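Local coordinates for protein salmonella typhimurium DB7155 bacteriophage DET7 tailspike (Bacteriophage, PDB 2V5I) that serves as the trimeric receptor-binding tailspike of phage Det7, binding and probably hydrolysing the O-antigen of its Salmonella host, at residues Y273-S284 with N320-N331; C354-H362 with D382-G390. One frame throughout, in Å; residues are numbered along the deposited sequence.

Contact 1 of 2, residues Y273-S284 with N320-N331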
loop_
_atom_site.group_PDB
_atom_site.type_symbol
_atom_site.label_atom_id
_atom_site.label_comp_id
_atom_site.label_asym_id
_atom_site.label_seq_id
_atom_site.Cartn_x
_atom_site.Cartn_y
_atom_site.Cartn_z
ATOM N N TYR A 273 6.937 18.231 -14.951
ATOM C CA TYR A 273 7.491 18.287 -13.600
ATOM C C TYR A 273 6.343 18.205 -12.569
ATOM O O TYR A 273 5.277 18.717 -12.845
ATOM C CB TYR A 273 8.186 19.616 -13.388
ATOM C CG TYR A 273 9.483 19.826 -14.175
ATOM C CD1 TYR A 273 9.439 20.302 -15.461
ATOM C CD2 TYR A 273 10.688 19.558 -13.588
ATOM C CE1 TYR A 273 10.651 20.501 -16.204
ATOM C CE2 TYR A 273 11.867 19.726 -14.281
ATOM C CZ TYR A 273 11.820 20.237 -15.583
ATOM O OH TYR A 273 13.006 20.383 -16.260
ATOM N N ASN A 274 6.614 17.558 -11.427
ATOM C CA ASN A 274 5.742 17.710 -10.248
ATOM C C ASN A 274 4.329 17.240 -10.516
ATOM O O ASN A 274 3.357 17.876 -10.063
ATOM C CB ASN A 274 5.721 19.190 -9.827
ATOM C CG ASN A 274 7.062 19.696 -9.310
ATOM O OD1 ASN A 274 7.693 19.105 -8.395
ATOM N ND2 ASN A 274 7.484 20.872 -9.847
ATOM N N LEU A 275 4.192 16.083 -11.152
ATOM C CA LEU A 275 2.874 15.486 -11.419
ATOM C C LEU A 275 2.693 14.281 -10.487
ATOM O O LEU A 275 3.680 13.709 -10.018
ATOM C CB LEU A 275 2.739 15.008 -12.896
ATOM C CG LEU A 275 2.802 16.184 -13.916
ATOM C CD1 LEU A 275 2.653 15.524 -15.287
ATOM C CD2 LEU A 275 1.718 17.203 -13.675
ATOM N N GLN A 276 1.439 13.952 -10.182
ATOM C CA GLN A 276 1.121 12.708 -9.460
ATOM C C GLN A 276 0.889 11.524 -10.348
ATOM O O GLN A 276 0.256 11.647 -11.410
ATOM C CB GLN A 276 -0.178 12.945 -8.675
ATOM C CG GLN A 276 -0.076 14.021 -7.613
ATOM C CD GLN A 276 -1.381 14.143 -6.895
ATOM O OE1 GLN A 276 -1.778 13.168 -6.238
ATOM N NE2 GLN A 276 -2.083 15.277 -7.037
ATOM N N PHE A 277 1.348 10.348 -9.906
ATOM C CA PHE A 277 1.020 9.074 -10.533
ATOM C C PHE A 277 0.727 8.139 -9.371
ATOM O O PHE A 277 1.670 7.655 -8.711
ATOM C CB PHE A 277 2.146 8.570 -11.434
ATOM C CG PHE A 277 2.365 9.458 -12.598
ATOM C CD1 PHE A 277 1.604 9.293 -13.734
ATOM C CD2 PHE A 277 3.312 10.493 -12.553
ATOM C CE1 PHE A 277 1.770 10.196 -14.812
ATOM C CE2 PHE A 277 3.427 11.374 -13.605
ATOM C CZ PHE A 277 2.646 11.221 -14.715
ATOM N N ARG A 278 -0.573 8.050 -8.999
ATOM C CA ARG A 278 -0.960 7.370 -7.755
ATOM C C ARG A 278 -2.205 6.508 -7.926
ATOM O O ARG A 278 -3.092 6.812 -8.712
ATOM C CB ARG A 278 -1.241 8.368 -6.609
ATOM C CG ARG A 278 -0.069 9.241 -6.214
ATOM C CD ARG A 278 -0.312 9.911 -4.856
ATOM N NE ARG A 278 -1.461 10.799 -4.928
ATOM C CZ ARG A 278 -2.661 10.622 -4.355
ATOM N NH1 ARG A 278 -2.924 9.551 -3.599
ATOM N NH2 ARG A 278 -3.642 11.504 -4.557
ATOM N N ASP A 279 -2.218 5.377 -7.224
ATOM C CA ASP A 279 -3.388 4.509 -7.165
ATOM C C ASP A 279 -3.840 4.058 -8.565
ATOM O O ASP A 279 -5.028 3.882 -8.818
ATOM C CB ASP A 279 -4.554 5.210 -6.438
ATOM C CG ASP A 279 -4.251 5.693 -5.023
ATOM O OD1 ASP A 279 -3.253 5.313 -4.371
ATOM O OD2 ASP A 279 -5.125 6.476 -4.527
ATOM N N SER A 280 -2.868 3.826 -9.452
ATOM C CA SER A 280 -3.166 3.550 -10.869
ATOM C C SER A 280 -2.521 2.245 -11.341
ATOM O O SER A 280 -1.657 1.689 -10.690
ATOM C CB SER A 280 -2.747 4.713 -11.742
ATOM O OG SER A 280 -3.464 5.881 -11.413
ATOM N N VAL A 281 -3.053 1.700 -12.444
ATOM C CA VAL A 281 -2.747 0.330 -12.867
ATOM C C VAL A 281 -2.533 0.310 -14.356
ATOM O O VAL A 281 -3.341 0.872 -15.104
ATOM C CB VAL A 281 -3.935 -0.599 -12.549
ATOM C CG1 VAL A 281 -3.594 -1.999 -12.989
ATOM C CG2 VAL A 281 -4.246 -0.580 -11.023
ATOM N N ALA A 282 -1.386 -0.267 -14.806
ATOM C CA ALA A 282 -1.154 -0.486 -16.262
ATOM C C ALA A 282 -1.067 -1.975 -16.497
ATOM O O ALA A 282 -0.263 -2.656 -15.870
ATOM C CB ALA A 282 0.102 0.212 -16.760
ATOM N N LEU A 283 -1.866 -2.489 -17.457
ATOM C CA LEU A 283 -1.958 -3.921 -17.757
ATOM C C LEU A 283 -1.630 -4.127 -19.257
ATOM O O LEU A 283 -2.196 -3.436 -20.139
ATOM C CB LEU A 283 -3.387 -4.422 -17.487
ATOM C CG LEU A 283 -3.894 -4.313 -16.056
ATOM C CD1 LEU A 283 -5.288 -4.871 -16.067
ATOM C CD2 LEU A 283 -3.038 -5.009 -15.120
ATOM N N SER A 284 -0.689 -5.033 -19.540
ATOM C CA SER A 284 -0.316 -5.446 -20.896
ATOM C C SER A 284 0.005 -4.311 -21.884
ATOM O O SER A 284 -0.420 -4.415 -23.031
ATOM C CB SER A 284 -1.427 -6.314 -21.462
ATOM O OG SER A 284 -1.615 -7.465 -20.609
ATOM N N ASN A 320 12.684 16.184 -11.832
ATOM C CA ASN A 320 11.316 16.074 -12.298
ATOM C C ASN A 320 10.326 15.956 -11.186
ATOM O O ASN A 320 9.194 16.399 -11.311
ATOM C CB ASN A 320 11.153 15.040 -13.427
ATOM C CG ASN A 320 11.944 13.755 -13.210
ATOM O OD1 ASN A 320 12.230 13.374 -12.098
ATOM N ND2 ASN A 320 12.318 13.088 -14.313
ATOM N N ASN A 321 10.762 15.323 -10.096
ATOM C CA ASN A 321 10.021 15.288 -8.841
ATOM C C ASN A 321 8.558 14.871 -8.926
ATOM O O ASN A 321 7.672 15.483 -8.250
ATOM C CB ASN A 321 10.107 16.656 -8.141
ATOM C CG ASN A 321 9.864 16.535 -6.610
ATOM O OD1 ASN A 321 10.053 15.452 -6.003
ATOM N ND2 ASN A 321 9.357 17.594 -6.026
ATOM N N HIS A 322 8.286 13.826 -9.698
ATOM C CA HIS A 322 6.917 13.317 -9.678
ATOM C C HIS A 322 6.607 12.594 -8.365
ATOM O O HIS A 322 7.485 12.011 -7.745
ATOM C CB HIS A 322 6.673 12.412 -10.882
ATOM C CG HIS A 322 6.905 13.110 -12.186
ATOM N ND1 HIS A 322 6.240 14.262 -12.533
ATOM C CD2 HIS A 322 7.746 12.831 -13.239
ATOM C CE1 HIS A 322 6.679 14.695 -13.711
ATOM N NE2 HIS A 322 7.572 13.832 -14.170
ATOM N N LEU A 323 5.339 12.648 -7.949
ATOM C CA LEU A 323 4.878 11.968 -6.765
ATOM C C LEU A 323 4.292 10.619 -7.214
ATOM O O LEU A 323 3.166 10.543 -7.725
ATOM C CB LEU A 323 3.832 12.802 -6.020
ATOM C CG LEU A 323 3.181 12.172 -4.794
ATOM C CD1 LEU A 323 4.197 11.717 -3.786
ATOM C CD2 LEU A 323 2.229 13.212 -4.168
ATOM N N VAL A 324 5.086 9.568 -7.038
ATOM C CA VAL A 324 4.785 8.214 -7.522
ATOM C C VAL A 324 4.588 7.301 -6.339
ATOM O O VAL A 324 5.523 7.102 -5.557
ATOM C CB VAL A 324 5.945 7.652 -8.409
ATOM C CG1 VAL A 324 5.631 6.237 -8.903
ATOM C CG2 VAL A 324 6.173 8.561 -9.587
ATOM N N ASP A 325 3.341 6.840 -6.145
ATOM C CA ASP A 325 2.971 6.004 -4.982
ATOM C C ASP A 325 1.760 5.150 -5.298
ATOM O O ASP A 325 0.794 5.598 -5.888
ATOM C CB ASP A 325 2.612 6.921 -3.772
ATOM C CG ASP A 325 2.211 6.143 -2.527
ATOM O OD1 ASP A 325 3.072 5.478 -1.916
ATOM O OD2 ASP A 325 1.020 6.215 -2.122
ATOM N N ASN A 326 1.846 3.881 -4.902
ATOM C CA ASN A 326 0.758 2.940 -5.005
ATOM C C ASN A 326 0.325 2.707 -6.452
ATOM O O ASN A 326 -0.810 2.916 -6.834
ATOM C CB ASN A 326 -0.456 3.360 -4.170
ATOM C CG ASN A 326 -1.519 2.300 -4.156
ATOM O OD1 ASN A 326 -1.212 1.127 -4.333
ATOM N ND2 ASN A 326 -2.772 2.692 -3.915
ATOM N N ILE A 327 1.299 2.281 -7.250
ATOM C CA ILE A 327 1.033 1.925 -8.650
ATOM C C ILE A 327 1.307 0.456 -8.898
ATOM O O ILE A 327 2.135 -0.149 -8.237
ATOM C CB ILE A 327 1.848 2.827 -9.635
ATOM C CG1 ILE A 327 3.352 2.763 -9.415
ATOM C CG2 ILE A 327 1.368 4.272 -9.547
ATOM C CD1 ILE A 327 4.160 3.227 -10.547
ATOM N N LEU A 328 0.631 -0.103 -9.905
ATOM C CA LEU A 328 0.705 -1.545 -10.218
ATOM C C LEU A 328 0.852 -1.724 -11.724
ATOM O O LEU A 328 0.168 -1.032 -12.489
ATOM C CB LEU A 328 -0.565 -2.269 -9.768
ATOM C CG LEU A 328 -0.786 -3.739 -10.196
ATOM C CD1 LEU A 328 0.237 -4.632 -9.601
ATOM C CD2 LEU A 328 -2.219 -4.204 -9.852
ATOM N N VAL A 329 1.816 -2.560 -12.130
ATOM C CA VAL A 329 1.986 -2.892 -13.542
ATOM C C VAL A 329 2.048 -4.420 -13.685
ATOM O O VAL A 329 2.748 -5.068 -12.924
ATOM C CB VAL A 329 3.266 -2.275 -14.140
ATOM C CG1 VAL A 329 3.429 -2.658 -15.615
ATOM C CG2 VAL A 329 3.319 -0.718 -13.980
ATOM N N MET A 330 1.369 -4.948 -14.713
ATOM C CA MET A 330 1.502 -6.371 -15.030
ATOM C C MET A 330 1.509 -6.617 -16.532
ATOM O O MET A 330 0.830 -5.917 -17.294
ATOM C CB MET A 330 0.320 -7.134 -14.415
ATOM C CG MET A 330 0.283 -7.073 -12.920
ATOM S SD MET A 330 -1.046 -8.103 -12.231
ATOM C CE MET A 330 -0.508 -9.706 -12.819
ATOM N N ASN A 331 2.358 -7.568 -16.933
ATOM C CA ASN A 331 2.420 -8.080 -18.307
ATOM C C ASN A 331 2.856 -7.066 -19.371
ATOM O O ASN A 331 2.491 -7.193 -20.520
ATOM C CB ASN A 331 1.113 -8.764 -18.706
ATOM C CG ASN A 331 1.284 -9.690 -19.877
ATOM O OD1 ASN A 331 2.311 -10.410 -19.975
ATOM N ND2 ASN A 331 0.256 -9.761 -20.749
HETATM O O HOH W 1 -1.408 7.148 -2.845
HETATM O O HOH W 2 -2.397 0.588 -7.789
#
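His322 and Phe277 meet because both hold CG beside the backbone N (chi1 -58° and -65°), which sends the two side chains off alongside each other, with the ring planes at 89°. The edge of Phe277 stands against a face of His322, a T-shaped pair with centroids 5.7 Å apart. Asn320 O lies over the opposite face of the imidazole. At the rim, His322 ND1 accepts from Leu275 N at 3.1 Å, with the donor in the ring plane. The imidazole is thus fixed in rotation by a bond and two covered faces.

Beyond it the two rungs run parallel, with Phe277 N bonded to Leu323 O at 2.8 Å. Both segments turn a corner, at Asp279 and at Asn326. In the conformer described here Asn326 ND2 donates to Asp279 OD1 at 2.7 Å, from above the carboxylate plane; a second conformer is modelled, so the bond may be held only part of the time. A water links Arg278 NH1, Asp279 OD1 and Asp325 OD2; the other oxygen of Asp325 is bonded to Ser347. Arg278 also grips Gln276 OE1 side-on, with NE at 2.7 Å and NH2 at 3.0 Å. At the far end Asn331 ND2 bonds to Ser284 OG at 3.0 Å; Asn331 OD1 goes to Tyr378.

Leu328 packs on Leu323 of the third subunit, and Leu323 on Leu328 of the second. This part of the parallel beta-helix therefore belongs to the trimer interface. ND1 of His322 accepts a hydrogen bond from the N-H of Leu275, which is consistent with an unprotonated ND1. The water and nearby arginine probably ease the closeness of two acidic side chains.

Contact 2 of 2, residues C354-H362 with D382-G390; sequences CAGAGMLAH and DSDQIIIIG
Met359 to Ala361 pair in parallel with Ile386 to Ile388, the short strand axes 4.7 Å apart and only 3° from aligned. The pairing starts at Gln385 O, which takes two donors in its carbonyl plane, Gly358 N at 2.8 Å and Met359 N at 3.2 Å. Ala361 N then meets Ile387 O almost straight, at an N-H...O angle of 175°.

On one face Met359 CG is anti to the backbone N, and the chain bends at its last torsion (chi3 82°). That bend brings the methyl CE to CG1 of Ile388 at 3.8 Å, and CE also lies near CG2 of Ile386. Ala361 takes its place on the same apolar face. Leu360 and Ile387 pack on the other face, with Leu360 CG against Ile387 CD1 at 4.1 Å. At the end of the pair Ile389 crosses His362. Its CG1 sits over a face of the imidazole, 4.0 Å from the ring centroid, in a CH-pi contact, while CG2 reaches CD2 of His362 at 3.8 Å. The imidazole is also stacked with His316, and its NE2 is hydrogen-bonded to Tyr364. At the other end the methyl of Ala357 lies against Asp384 O and Ser383 OG.

These are two successive rungs on one face of the parallel beta-helix. Strand 335-342 is the preceding rung on one side, where Leu337 and Met339 meet Met359 and Ala361. Strand 412-414 follows on the other side. Ile386 and Ile388 also touch Ile397 and Val394 of strand 393-398, joining this face to another inside the coil.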
loop_
_atom_site.group_PDB
_atom_site.type_symbol
_atom_site.label_atom_id
_atom_site.label_comp_id
_atom_site.label_asym_id
_atom_site.label_seq_id
_atom_site.Cartn_x
_atom_site.Cartn_y
_atom_site.Cartn_z
ATOM N N CYS A 354 5.924 -9.412 -15.816
ATOM C CA CYS A 354 6.188 -8.602 -17.033
ATOM C C CYS A 354 7.062 -9.386 -17.992
ATOM O O CYS A 354 7.969 -10.144 -17.594
ATOM C CB CYS A 354 6.812 -7.241 -16.763
ATOM S SG CYS A 354 5.640 -6.104 -15.920
ATOM N N ALA A 355 6.706 -9.332 -19.279
ATOM C CA ALA A 355 7.487 -10.035 -20.295
ATOM C C ALA A 355 8.900 -9.507 -20.480
ATOM O O ALA A 355 9.812 -10.283 -20.750
ATOM C CB ALA A 355 6.763 -10.017 -21.627
ATOM N N GLY A 356 9.099 -8.190 -20.394
ATOM C CA GLY A 356 10.430 -7.618 -20.326
ATOM C C GLY A 356 10.843 -7.171 -18.919
ATOM O O GLY A 356 10.342 -7.688 -17.914
ATOM N N ALA A 357 11.756 -6.214 -18.857
ATOM C CA ALA A 357 12.295 -5.731 -17.591
ATOM C C ALA A 357 11.166 -5.187 -16.715
ATOM O O ALA A 357 10.180 -4.619 -17.209
ATOM C CB ALA A 357 13.298 -4.684 -17.848
ATOM N N GLY A 358 11.364 -5.247 -15.401
ATOM C CA GLY A 358 10.374 -4.696 -14.515
ATOM C C GLY A 358 10.536 -3.224 -14.234
ATOM O O GLY A 358 9.545 -2.507 -14.154
ATOM N N MET A 359 11.786 -2.787 -14.004
ATOM C CA MET A 359 12.066 -1.380 -13.773
ATOM C C MET A 359 13.369 -0.997 -14.466
ATOM O O MET A 359 14.342 -1.717 -14.380
ATOM C CB MET A 359 12.161 -1.029 -12.268
ATOM C CG MET A 359 12.322 0.472 -12.007
ATOM S SD MET A 359 12.144 0.928 -10.262
ATOM C CE MET A 359 13.810 0.519 -9.695
ATOM N N LEU A 360 13.395 0.203 -15.060
ATOM C CA LEU A 360 14.613 0.754 -15.625
ATOM C C LEU A 360 14.627 2.195 -15.185
ATOM O O LEU A 360 13.908 3.056 -15.717
ATOM C CB LEU A 360 14.652 0.633 -17.160
ATOM C CG LEU A 360 16.049 0.724 -17.775
ATOM C CD1 LEU A 360 15.949 0.530 -19.271
ATOM C CD2 LEU A 360 16.741 2.016 -17.479
ATOM N N ALA A 361 15.400 2.468 -14.132
ATOM C CA ALA A 361 15.484 3.770 -13.548
ATOM C C ALA A 361 16.844 4.350 -13.854
ATOM O O ALA A 361 17.848 4.004 -13.235
ATOM C CB ALA A 361 15.263 3.681 -12.023
ATOM N N HIS A 362 16.862 5.314 -14.760
ATOM C CA HIS A 362 18.071 6.040 -15.086
ATOM C C HIS A 362 18.111 7.284 -14.219
ATOM O O HIS A 362 17.962 8.438 -14.682
ATOM C CB HIS A 362 18.092 6.379 -16.582
ATOM C CG HIS A 362 19.436 6.800 -17.062
ATOM N ND1 HIS A 362 19.859 6.561 -18.349
ATOM C CD2 HIS A 362 20.450 7.444 -16.439
ATOM C CE1 HIS A 362 21.082 7.036 -18.490
ATOM N NE2 HIS A 362 21.470 7.565 -17.350
ATOM N N ASP A 382 17.522 -10.074 -23.531
ATOM C CA ASP A 382 18.837 -9.799 -22.994
ATOM C C ASP A 382 18.808 -8.513 -22.150
ATOM O O ASP A 382 19.281 -7.439 -22.567
ATOM C CB ASP A 382 19.853 -9.716 -24.139
ATOM C CG ASP A 382 21.280 -9.737 -23.640
ATOM O OD1 ASP A 382 21.518 -10.217 -22.503
ATOM O OD2 ASP A 382 22.156 -9.271 -24.394
ATOM N N SER A 383 18.225 -8.622 -20.954
ATOM C CA SER A 383 17.991 -7.469 -20.085
ATOM C C SER A 383 18.018 -7.931 -18.631
ATOM O O SER A 383 17.736 -9.085 -18.331
ATOM C CB SER A 383 16.614 -6.844 -20.358
ATOM O OG SER A 383 16.374 -5.728 -19.509
ATOM N N ASP A 384 18.394 -7.032 -17.746
ATOM C CA ASP A 384 18.244 -7.283 -16.347
ATOM C C ASP A 384 16.808 -6.987 -15.930
ATOM O O ASP A 384 16.147 -6.189 -16.578
ATOM C CB ASP A 384 19.202 -6.411 -15.567
ATOM C CG ASP A 384 20.653 -6.565 -16.067
ATOM O OD1 ASP A 384 21.083 -7.706 -16.308
ATOM O OD2 ASP A 384 21.329 -5.537 -16.261
ATOM N N GLN A 385 16.358 -7.563 -14.824
ATOM C CA GLN A 385 14.972 -7.362 -14.369
ATOM C C GLN A 385 14.763 -6.004 -13.738
ATOM O O GLN A 385 13.687 -5.387 -13.914
ATOM C CB GLN A 385 14.558 -8.475 -13.438
ATOM C CG GLN A 385 14.467 -9.857 -14.139
ATOM C CD GLN A 385 14.485 -11.035 -13.195
ATOM O OE1 GLN A 385 13.846 -11.039 -12.147
ATOM N NE2 GLN A 385 15.209 -12.065 -13.584
ATOM N N ILE A 386 15.711 -5.589 -12.883
ATOM C CA ILE A 386 15.610 -4.371 -12.126
ATOM C C ILE A 386 16.928 -3.620 -12.390
ATOM O O ILE A 386 17.992 -4.119 -12.038
ATOM C CB ILE A 386 15.459 -4.699 -10.616
ATOM C CG1 ILE A 386 14.183 -5.520 -10.334
ATOM C CG2 ILE A 386 15.519 -3.453 -9.783
ATOM C CD1 ILE A 386 14.260 -6.311 -8.996
ATOM N N ILE A 387 16.862 -2.429 -12.974
ATOM C CA ILE A 387 18.040 -1.647 -13.365
ATOM C C ILE A 387 17.925 -0.264 -12.741
ATOM O O ILE A 387 16.884 0.384 -12.860
ATOM C CB ILE A 387 18.060 -1.484 -14.878
ATOM C CG1 ILE A 387 18.218 -2.853 -15.545
ATOM C CG2 ILE A 387 19.160 -0.476 -15.296
ATOM C CD1 ILE A 387 17.483 -2.969 -16.904
ATOM N N ILE A 388 18.959 0.145 -11.999
ATOM C CA ILE A 388 19.092 1.493 -11.496
ATOM C C ILE A 388 20.479 1.941 -11.918
ATOM O O ILE A 388 21.453 1.278 -11.619
ATOM C CB ILE A 388 18.951 1.594 -9.954
ATOM C CG1 ILE A 388 17.606 1.003 -9.495
ATOM C CG2 ILE A 388 19.104 3.039 -9.502
ATOM C CD1 ILE A 388 17.451 0.951 -7.984
ATOM N N ILE A 389 20.585 3.104 -12.563
ATOM C CA ILE A 389 21.873 3.539 -13.133
ATOM C C ILE A 389 22.734 4.321 -12.160
ATOM O O ILE A 389 23.921 4.037 -12.030
ATOM C CB ILE A 389 21.638 4.427 -14.371
ATOM C CG1 ILE A 389 20.886 3.653 -15.436
ATOM C CG2 ILE A 389 22.965 4.991 -14.898
ATOM C CD1 ILE A 389 21.600 2.408 -15.982
ATOM N N GLY A 390 22.149 5.286 -11.460
ATOM C CA GLY A 390 22.890 6.177 -10.589
ATOM C C GLY A 390 22.881 5.874 -9.109
ATOM O O GLY A 390 22.621 4.729 -8.693
#

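Going from the N terminus, residues 273-284 lay down one rung, and the chain leaves through strand 290-291 and a long excursion before 320-331 returns beside them. Contact 1 closes that loop. The chain then forms strands 335-342 and 345-352 and enters 354-362. Another turn of the coil, through strands 367-369 and 371-374, brings in 382-390, and contact 2 closes this shorter loop. The contacts are in series, neither nested nor crossed, and their centres lie about 16 Å apart. They touch where Cys354 SG packs on Val329 and Asn331. Contact 1 joins rungs beside the neighbouring subunits; contact 2 joins rungs on a different face, and no other chain of the trimer touches its two segments.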